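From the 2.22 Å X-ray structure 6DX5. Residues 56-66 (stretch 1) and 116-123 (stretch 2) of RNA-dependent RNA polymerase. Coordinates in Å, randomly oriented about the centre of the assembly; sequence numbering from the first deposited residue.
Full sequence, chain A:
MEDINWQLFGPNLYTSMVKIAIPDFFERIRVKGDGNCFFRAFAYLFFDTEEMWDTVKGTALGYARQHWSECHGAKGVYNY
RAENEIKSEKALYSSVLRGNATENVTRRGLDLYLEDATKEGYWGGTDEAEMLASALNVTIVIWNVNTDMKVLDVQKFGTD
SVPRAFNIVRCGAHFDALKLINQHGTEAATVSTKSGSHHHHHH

Stretch 1 (56-66) VKGTALGYARQ
Stretch 2 (116-123) DATKEGYW

Stretch 1 is helical throughout, continuing a helix that begins earlier in the chain, with phi/psi near -63/-43 until Gln 66 (-92/-24). Its i to i+4 bonds run from Ala 60 N to Val 56 O (3.0 Å) through Gln 66 N to Gly 62 O (3.3 Å), which satisfies the amides of Ala 60 to Gln 66 and the carbonyls of Val 56 to Gly 62; stretch 1 meets stretch 2 through side chains. In stretch 2, Asp 116 and Ala 117 are helical, in a helix that begins earlier in the chain; a type I beta turn follows from Lys 119 to Tyr 122, with Glu 120 at -67/-28 and Gly 121 at -83/7; the bond closing the turn, Tyr 122 N to Lys 119 O, is weak at 3.3 Å. Lys 119 N is held by Asp 116 O at 3.2 Å. The closest CA atoms across the contact, those of Leu 61 and Ala 117, lie 7.7 Å apart, and 225 Å² is buried in all.

Lys 57 supplies the polar link. Its CB points toward stretch 2, and the all-t chain extends the ammonium to backbone carbonyls of stretch 2: NZ donates weak hydrogen bonds to Lys 119 O (2.9 Å) and Ala 117 O (3.0 Å). A third bond, from Lys 57 NZ to water 1 (2.6 Å), is relayed by that water's donation to Tyr 122 O (2.8 Å). The cation thus gathers three backbone carbonyls, two directly and one through water.

One helical turn on, Leu 61 (chi1 -84°, chi2 42°) makes the apolar contact: CD1 lies 4.1 Å from Ala 117 CB, and CD2 3.8 Å from Thr 118 CG2. Thr 118 adopts rotamer p, its OG1 hydrogen-bonded to a residue flanking one of the stretches. Arg 65 (m, t, t, chi4 90°) starts sideways but ends nearer, NH2 4.3 Å from Thr 118 CG2, a contact without a hydrogen bond. Tyr 122 (chi1 t) has its OH satisfied elsewhere in the structure.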

ATOM      1  N   VAL A  56      17.995 -13.952   5.546  1.00 23.10           N
ATOM      2  CA  VAL A  56      16.657 -13.375   5.589  1.00 22.64           C
ATOM      3  C   VAL A  56      16.093 -13.274   4.172  1.00 26.26           C
ATOM      4  O   VAL A  56      14.949 -13.652   3.906  1.00 23.18           O
ATOM      5  CB  VAL A  56      16.702 -11.992   6.290  1.00 22.14           C
ATOM      6  CG1 VAL A  56      15.357 -11.277   6.082  1.00 15.13           C
ATOM      7  CG2 VAL A  56      17.003 -12.172   7.792  1.00 16.94           C
ATOM      8  N   LYS A  57      16.892 -12.750   3.237  1.00 18.80           N
ATOM      9  CA  LYS A  57      16.437 -12.675   1.871  1.00 19.70           C
ATOM     10  C   LYS A  57      16.087 -14.082   1.346  1.00 27.82           C
ATOM     11  O   LYS A  57      15.030 -14.282   0.734  1.00 23.41           O
ATOM     12  CB  LYS A  57      17.519 -12.042   1.010  1.00 20.21           C
ATOM     13  CG  LYS A  57      17.115 -11.882  -0.475  1.00 19.28           C
ATOM     14  CD  LYS A  57      18.162 -11.004  -1.253  1.00 21.22           C
ATOM     15  CE  LYS A  57      17.709 -10.870  -2.748  1.00 24.78           C
ATOM     16  NZ  LYS A  57      18.675 -10.214  -3.697  1.00 25.61           N
ATOM     17  N   GLY A  58      16.996 -15.048   1.548  1.00 24.85           N
ATOM     18  CA  GLY A  58      16.760 -16.420   1.100  1.00 24.16           C
ATOM     19  C   GLY A  58      15.497 -17.002   1.721  1.00 25.31           C
ATOM     20  O   GLY A  58      14.762 -17.744   1.075  1.00 24.49           O
ATOM     21  N   THR A  59      15.202 -16.632   2.972  1.00 23.35           N
ATOM     22  CA  THR A  59      13.977 -17.090   3.611  1.00 20.18           C
ATOM     23  C   THR A  59      12.757 -16.548   2.891  1.00 23.78           C
ATOM     24  O   THR A  59      11.831 -17.300   2.565  1.00 29.19           O
ATOM     25  CB  THR A  59      13.996 -16.688   5.076  1.00 22.36           C
ATOM     26  OG1 THR A  59      15.156 -17.296   5.662  1.00 29.47           O
ATOM     27  CG2 THR A  59      12.701 -17.141   5.823  1.00 18.90           C
ATOM     28  N   ALA A  60      12.773 -15.258   2.579  1.00 22.11           N
ATOM     29  CA  ALA A  60      11.634 -14.632   1.936  1.00 18.55           C
ATOM     30  C   ALA A  60      11.394 -15.236   0.569  1.00 18.72           C
ATOM     31  O   ALA A  60      10.273 -15.638   0.253  1.00 23.70           O
ATOM     32  CB  ALA A  60      11.852 -13.115   1.820  1.00 16.55           C
ATOM     33  N   LEU A  61      12.447 -15.381  -0.230  1.00 22.13           N
ATOM     34  CA  LEU A  61      12.266 -15.890  -1.589  1.00 24.60           C
ATOM     35  C   LEU A  61      11.924 -17.385  -1.587  1.00 28.08           C
ATOM     36  O   LEU A  61      11.142 -17.856  -2.439  1.00 23.67           O
ATOM     37  CB  LEU A  61      13.515 -15.645  -2.422  1.00 27.50           C
ATOM     38  CG  LEU A  61      13.700 -14.276  -3.099  1.00 32.01           C
ATOM     39  CD1 LEU A  61      13.320 -13.136  -2.197  1.00 34.87           C
ATOM     40  CD2 LEU A  61      15.156 -14.115  -3.538  1.00 31.79           C
ATOM     41  N   GLY A  62      12.507 -18.165  -0.675  1.00 23.64           N
ATOM     42  CA  GLY A  62      12.149 -19.586  -0.634  1.00 27.97           C
ATOM     43  C   GLY A  62      10.690 -19.760  -0.244  1.00 30.11           C
ATOM     44  O   GLY A  62       9.977 -20.591  -0.803  1.00 28.29           O
ATOM     45  N   TYR A  63      10.228 -18.944   0.714  1.00 29.22           N
ATOM     46  CA  TYR A  63       8.818 -18.915   1.058  1.00 27.50           C
ATOM     47  C   TYR A  63       7.959 -18.597  -0.164  1.00 27.42           C
ATOM     48  O   TYR A  63       6.896 -19.220  -0.366  1.00 22.91           O
ATOM     49  CB  TYR A  63       8.567 -17.896   2.196  1.00 29.01           C
ATOM     50  CG  TYR A  63       7.101 -17.773   2.531  1.00 25.78           C
ATOM     51  CD1 TYR A  63       6.306 -16.779   1.919  1.00 20.84           C
ATOM     52  CD2 TYR A  63       6.492 -18.694   3.368  1.00 26.95           C
ATOM     53  CE1 TYR A  63       4.933 -16.693   2.168  1.00 26.11           C
ATOM     54  CE2 TYR A  63       5.113 -18.625   3.624  1.00 30.28           C
ATOM     55  CZ  TYR A  63       4.350 -17.600   3.022  1.00 31.87           C
ATOM     56  OH  TYR A  63       2.981 -17.526   3.268  1.00 35.94           O
ATOM     57  N   ALA A  64       8.362 -17.594  -0.956  1.00 21.06           N
ATOM     58  CA  ALA A  64       7.554 -17.245  -2.125  1.00 26.86           C
ATOM     59  C   ALA A  64       7.469 -18.395  -3.142  1.00 23.46           C
ATOM     60  O   ALA A  64       6.409 -18.622  -3.729  1.00 29.62           O
ATOM     61  CB  ALA A  64       8.111 -15.998  -2.783  1.00 23.69           C
ATOM     62  N   ARG A  65       8.564 -19.138  -3.361  1.00 27.95           N
ATOM     63  CA  ARG A  65       8.545 -20.275  -4.290  1.00 31.22           C
ATOM     64  C   ARG A  65       7.505 -21.306  -3.869  1.00 34.95           C
ATOM     65  O   ARG A  65       6.842 -21.928  -4.702  1.00 32.80           O
ATOM     66  CB  ARG A  65       9.917 -20.955  -4.362  1.00 36.00           C
ATOM     67  CG  ARG A  65      11.011 -20.148  -5.050  1.00 47.47           C
ATOM     68  CD  ARG A  65      12.322 -20.952  -5.323  1.00 51.40           C
ATOM     69  NE  ARG A  65      13.400 -20.028  -5.690  1.00 56.28           N
ATOM     70  CZ  ARG A  65      14.237 -19.459  -4.812  1.00 58.50           C
ATOM     71  NH1 ARG A  65      14.158 -19.764  -3.514  1.00 48.98           N
ATOM     72  NH2 ARG A  65      15.179 -18.605  -5.228  1.00 58.09           N
ATOM     73  N   GLN A  66       7.358 -21.503  -2.579  1.00 35.64           N
ATOM     74  CA  GLN A  66       6.491 -22.540  -2.056  1.00 37.00           C
ATOM     75  C   GLN A  66       5.064 -22.054  -1.787  1.00 39.67           C
ATOM     76  O   GLN A  66       4.144 -22.870  -1.774  1.00 33.87           O
ATOM     77  CB  GLN A  66       7.157 -23.074  -0.788  1.00 34.38           C
ATOM     78  CG  GLN A  66       6.725 -24.377  -0.324  1.00 39.99           C
ATOM     79  CD  GLN A  66       6.706 -25.402  -1.434  1.00 45.31           C
ATOM     80  OE1 GLN A  66       5.841 -26.273  -1.424  1.00 47.67           O
ATOM     81  NE2 GLN A  66       7.676 -25.338  -2.371  1.00 44.27           N
ATOM     82  N   ASP A 116      13.416 -10.598 -10.797  1.00 38.43           N
ATOM     83  CA  ASP A 116      13.789  -9.325 -10.188  1.00 37.48           C
ATOM     84  C   ASP A 116      14.419  -9.547  -8.829  1.00 33.90           C
ATOM     85  O   ASP A 116      15.483  -8.978  -8.524  1.00 35.52           O
ATOM     86  CB  ASP A 116      12.583  -8.397 -10.036  1.00 44.23           C
ATOM     87  CG  ASP A 116      12.128  -7.777 -11.359  1.00 54.29           C
ATOM     88  OD1 ASP A 116      12.835  -7.887 -12.404  1.00 54.99           O
ATOM     89  OD2 ASP A 116      11.029  -7.177 -11.337  1.00 58.24           O
ATOM     90  N   ALA A 117      13.775 -10.363  -7.992  1.00 25.99           N
ATOM     91  CA  ALA A 117      14.143 -10.405  -6.581  1.00 27.34           C
ATOM     92  C   ALA A 117      15.514 -11.024  -6.363  1.00 25.66           C
ATOM     93  O   ALA A 117      16.214 -10.648  -5.417  1.00 27.24           O
ATOM     94  CB  ALA A 117      13.088 -11.165  -5.781  1.00 27.79           C
ATOM     95  N   THR A 118      15.939 -11.941  -7.219  1.00 35.73           N
ATOM     96  CA  THR A 118      17.206 -12.605  -6.966  1.00 34.54           C
ATOM     97  C   THR A 118      18.394 -11.759  -7.399  1.00 37.29           C
ATOM     98  O   THR A 118      19.519 -12.059  -6.996  1.00 44.78           O
ATOM     99  CB  THR A 118      17.246 -13.991  -7.640  1.00 38.14           C
ATOM    100  OG1 THR A 118      17.072 -13.858  -9.058  1.00 41.71           O
ATOM    101  CG2 THR A 118      16.153 -14.898  -7.104  1.00 33.35           C
ATOM    102  N   LYS A 119      18.182 -10.708  -8.179  1.00 36.63           N
ATOM    103  CA  LYS A 119      19.275  -9.795  -8.518  1.00 45.21           C
ATOM    104  C   LYS A 119      19.913  -9.228  -7.254  1.00 35.64           C
ATOM    105  O   LYS A 119      19.232  -8.984  -6.256  1.00 39.70           O
ATOM    106  CB  LYS A 119      18.756  -8.630  -9.365  1.00 43.69           C
ATOM    107  CG  LYS A 119      18.093  -9.002 -10.667  1.00 46.68           C
ATOM    108  CD  LYS A 119      19.008  -8.723 -11.801  1.00 59.53           C
ATOM    109  CE  LYS A 119      18.212  -8.416 -13.071  1.00 70.19           C
ATOM    110  NZ  LYS A 119      17.216  -9.460 -13.371  1.00 67.59           N
ATOM    111  N   GLU A 120      21.231  -8.976  -7.306  1.00 45.28           N
ATOM    112  CA  GLU A 120      21.908  -8.363  -6.157  1.00 46.10           C
ATOM    113  C   GLU A 120      21.443  -6.927  -5.922  1.00 46.88           C
ATOM    114  O   GLU A 120      21.499  -6.441  -4.789  1.00 40.61           O
ATOM    115  CB  GLU A 120      23.435  -8.368  -6.317  1.00 56.05           C
ATOM    116  CG  GLU A 120      24.076  -9.700  -6.650  1.00 74.06           C
ATOM    117  CD  GLU A 120      24.151  -9.929  -8.165  1.00 94.17           C
ATOM    118  OE1 GLU A 120      23.197  -9.515  -8.882  1.00 98.45           O
ATOM    119  OE2 GLU A 120      25.148 -10.530  -8.647  1.00 97.12           O
ATOM    120  N   GLY A 121      21.007  -6.226  -6.977  1.00 46.44           N
ATOM    121  CA  GLY A 121      20.545  -4.853  -6.852  1.00 49.33           C
ATOM    122  C   GLY A 121      19.110  -4.671  -6.399  1.00 49.33           C
ATOM    123  O   GLY A 121      18.609  -3.545  -6.366  1.00 47.68           O
ATOM    124  N   TYR A 122      18.431  -5.746  -6.022  1.00 32.94           N
ATOM    125  CA  TYR A 122      17.018  -5.664  -5.671  1.00 34.36           C
ATOM    126  C   TYR A 122      16.808  -4.985  -4.323  1.00 31.85           C
ATOM    127  O   TYR A 122      17.516  -5.251  -3.358  1.00 40.73           O
ATOM    128  CB  TYR A 122      16.426  -7.075  -5.629  1.00 26.08           C
ATOM    129  CG  TYR A 122      14.960  -7.157  -5.241  1.00 26.20           C
ATOM    130  CD1 TYR A 122      14.570  -7.730  -4.027  1.00 24.05           C
ATOM    131  CD2 TYR A 122      13.973  -6.719  -6.117  1.00 27.13           C
ATOM    132  CE1 TYR A 122      13.252  -7.858  -3.691  1.00 25.22           C
ATOM    133  CE2 TYR A 122      12.643  -6.842  -5.787  1.00 31.25           C
ATOM    134  CZ  TYR A 122      12.285  -7.429  -4.589  1.00 28.77           C
ATOM    135  OH  TYR A 122      10.951  -7.557  -4.279  1.00 31.79           O
ATOM    136  N   TRP A 123      15.801  -4.135  -4.250  1.00 27.91           N
ATOM    137  CA  TRP A 123      15.447  -3.410  -3.045  1.00 27.05           C
ATOM    138  C   TRP A 123      14.335  -4.154  -2.309  1.00 29.25           C
ATOM    139  O   TRP A 123      13.152  -4.014  -2.649  1.00 28.81           O
ATOM    140  CB  TRP A 123      15.003  -2.003  -3.409  1.00 30.81           C
ATOM    141  CG  TRP A 123      16.138  -1.067  -3.551  1.00 39.90           C
ATOM    142  CD1 TRP A 123      16.956  -0.939  -4.636  1.00 40.30           C
ATOM    143  CD2 TRP A 123      16.579  -0.097  -2.598  1.00 43.28           C
ATOM    144  NE1 TRP A 123      17.885   0.047  -4.424  1.00 40.61           N
ATOM    145  CE2 TRP A 123      17.687   0.585  -3.182  1.00 43.69           C
ATOM    146  CE3 TRP A 123      16.153   0.268  -1.315  1.00 39.36           C
ATOM    147  CZ2 TRP A 123      18.394   1.591  -2.516  1.00 37.64           C
ATOM    148  CZ3 TRP A 123      16.838   1.284  -0.667  1.00 41.16           C
ATOM    149  CH2 TRP A 123      17.949   1.944  -1.271  1.00 33.57           C
TER
HETATM  150  O   HOH W   1      18.528  -7.780  -2.665  1.00 29.79           O